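Local coordinates for protein putative drug/sodium antiporter (Escherichia coli, PDB 4Z3N) that probably works as a membrane antiporter of the MATE family, moving the genotoxin colibactin across the cell membrane, at residues F385-S389 with T443-A447. Residue numbers count along the deposited sequence, not the author numbering.
With OLC ((2R)-2,3-dihydroxypropyl (9Z)-octadec-9-enoate), chain B.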
loop_
_atom_site.group_PDB
_atom_site.type_symbol
_atom_site.label_atom_id
_atom_site.label_comp_id
_atom_site.label_asym_id
_atom_site.label_seq_id
_atom_site.Cartn_x
_atom_site.Cartn_y
_atom_site.Cartn_z
ATOM N N PHE A 385 -0.824 11.540 12.774
ATOM C CA PHE A 385 0.300 12.363 12.354
ATOM C C PHE A 385 1.045 11.769 11.149
ATOM O O PHE A 385 1.642 12.510 10.374
ATOM C CB PHE A 385 1.250 12.575 13.531
ATOM C CG PHE A 385 0.757 13.599 14.514
ATOM C CD1 PHE A 385 0.002 13.214 15.604
ATOM C CD2 PHE A 385 1.012 14.963 14.313
ATOM C CE1 PHE A 385 -0.479 14.155 16.494
ATOM C CE2 PHE A 385 0.548 15.906 15.204
ATOM C CZ PHE A 385 -0.201 15.502 16.301
ATOM N N VAL A 386 0.989 10.443 10.984
ATOM C CA VAL A 386 1.537 9.770 9.811
ATOM C C VAL A 386 0.922 10.334 8.514
ATOM O O VAL A 386 1.584 10.399 7.472
ATOM C CB VAL A 386 1.309 8.217 9.894
ATOM C CG1 VAL A 386 1.828 7.488 8.639
ATOM C CG2 VAL A 386 1.960 7.649 11.137
ATOM N N ALA A 387 -0.337 10.762 8.585
ATOM C CA ALA A 387 -1.024 11.310 7.413
ATOM C C ALA A 387 -0.290 12.506 6.831
ATOM O O ALA A 387 -0.284 12.720 5.621
ATOM C CB ALA A 387 -2.434 11.697 7.758
ATOM N N ILE A 388 0.343 13.287 7.690
ATOM C CA ILE A 388 0.944 14.533 7.232
ATOM C C ILE A 388 2.100 14.272 6.266
ATOM O O ILE A 388 2.130 14.824 5.160
ATOM C CB ILE A 388 1.399 15.396 8.434
ATOM C CG1 ILE A 388 0.165 15.821 9.249
ATOM C CG2 ILE A 388 2.139 16.633 7.949
ATOM C CD1 ILE A 388 0.415 15.996 10.706
ATOM N N SER A 389 3.031 13.402 6.655
ATOM C CA SER A 389 4.149 13.068 5.776
ATOM C C SER A 389 3.772 12.066 4.671
ATOM O O SER A 389 4.272 12.159 3.545
ATOM C CB SER A 389 5.315 12.530 6.590
ATOM O OG SER A 389 5.028 11.224 7.025
ATOM N N THR A 443 7.921 9.960 12.958
ATOM C CA THR A 443 6.635 10.446 12.464
ATOM C C THR A 443 6.445 11.915 12.789
ATOM O O THR A 443 5.759 12.652 12.074
ATOM C CB THR A 443 5.443 9.615 13.061
ATOM O OG1 THR A 443 5.350 8.361 12.375
ATOM C CG2 THR A 443 4.104 10.353 12.918
ATOM N N PHE A 444 7.028 12.351 13.892
ATOM C CA PHE A 444 6.814 13.740 14.261
ATOM C C PHE A 444 7.739 14.663 13.471
ATOM O O PHE A 444 7.272 15.619 12.867
ATOM C CB PHE A 444 6.924 13.899 15.779
ATOM C CG PHE A 444 5.768 13.251 16.504
ATOM C CD1 PHE A 444 4.484 13.792 16.414
ATOM C CD2 PHE A 444 5.939 12.065 17.201
ATOM C CE1 PHE A 444 3.404 13.179 17.047
ATOM C CE2 PHE A 444 4.864 11.447 17.834
ATOM C CZ PHE A 444 3.597 12.009 17.757
ATOM N N VAL A 445 9.024 14.328 13.410
ATOM C CA VAL A 445 9.984 15.066 12.602
ATOM C C VAL A 445 9.519 15.182 11.132
ATOM O O VAL A 445 9.488 16.271 10.554
ATOM C CB VAL A 445 11.375 14.385 12.687
ATOM C CG1 VAL A 445 12.439 15.180 11.935
ATOM C CG2 VAL A 445 11.782 14.248 14.125
ATOM N N ALA A 446 9.143 14.048 10.553
ATOM C CA ALA A 446 8.633 13.983 9.193
ATOM C C ALA A 446 7.352 14.813 8.986
ATOM O O ALA A 446 7.094 15.313 7.890
ATOM C CB ALA A 446 8.390 12.519 8.809
ATOM N N ALA A 447 6.545 14.961 10.032
ATOM C CA ALA A 447 5.329 15.773 9.940
ATOM C C ALA A 447 5.737 17.236 9.928
ATOM O O ALA A 447 5.186 18.047 9.204
ATOM C CB ALA A 447 4.397 15.482 11.085
HETATM C C18 OLC B . 2.984 3.446 6.272
HETATM C C10 OLC B . 3.058 4.713 14.973
HETATM C C9 OLC B . 2.516 3.504 14.722
HETATM C C17 OLC B . 2.758 3.509 7.770
HETATM C C11 OLC B . 4.289 5.190 14.226
HETATM C C8 OLC B . 1.939 2.692 15.870
HETATM C C24 OLC B . 10.868 2.388 13.978
HETATM C C16 OLC B . 3.962 4.149 8.423
HETATM C C12 OLC B . 4.785 4.166 13.214
HETATM C C7 OLC B . 1.295 1.403 15.389
HETATM C C15 OLC B . 3.723 4.332 9.917
HETATM C C13 OLC B . 5.181 4.872 11.917
HETATM C C6 OLC B . 2.348 0.360 15.069
HETATM C C14 OLC B . 4.997 4.004 10.685
HETATM C C5 OLC B . 3.378 0.275 16.176
HETATM C C4 OLC B . 4.659 -0.348 15.639
HETATM C C3 OLC B . 5.076 0.329 14.348
HETATM C C2 OLC B . 6.530 0.055 14.011
HETATM C C21 OLC B . 8.694 2.923 12.881
HETATM C C1 OLC B . 7.099 1.204 13.189
HETATM C C22 OLC B . 10.200 3.115 12.826
HETATM O O19 OLC B . 6.394 1.866 12.440
HETATM O O25 OLC B . 12.030 1.734 13.509
HETATM O O23 OLC B . 10.701 2.602 11.606
HETATM O O20 OLC B . 8.420 1.629 13.392
#
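F385 offers one face of its ring to the edge of F444. The centroids lie 5.1 Å apart and the planes meet at 56°, so this is a tilted edge-to-face pair, closest at F385 CG to F444 CE1, 3.7 Å. T443 fills the space beside it: its CG2 methyl sits 3.7 Å from F385 CB and also 3.7 Å from V386 N. Small residues then let the backbones approach. The CA atoms of S389 and A447 are 5.1 Å apart, and S389 CB lies 3.5 Å from A446 O. I388 CB meets A447 CB at 4.0 Å. Between the two segments the contact is van der Waals and aromatic packing. The S389 hydroxyl OG is instead hydrogen-bonded to R412 NH1.

The segment axes come within 8.1 Å and run in broadly the same direction, crossing at 45°. This packing joins the tenth and twelfth of the twelve predicted transmembrane spans, both in the C-terminal half of the chain, which in MATE transporters forms one of the two six-helix bundles. The monoolein chain (OLC) runs past one border, with C13 3.5 Å from T443 OG1 and C15 3.9 Å from V386 CG1. A second OLC touches F444.

Helix 382-399 also packs on helix 326-358, where F341 makes an edge-to-face pair with F385 and Y333 OH hydrogen-bonds I388 O. R412 of helix 402-413 touches V386, T443 and A446, so it borders both helices.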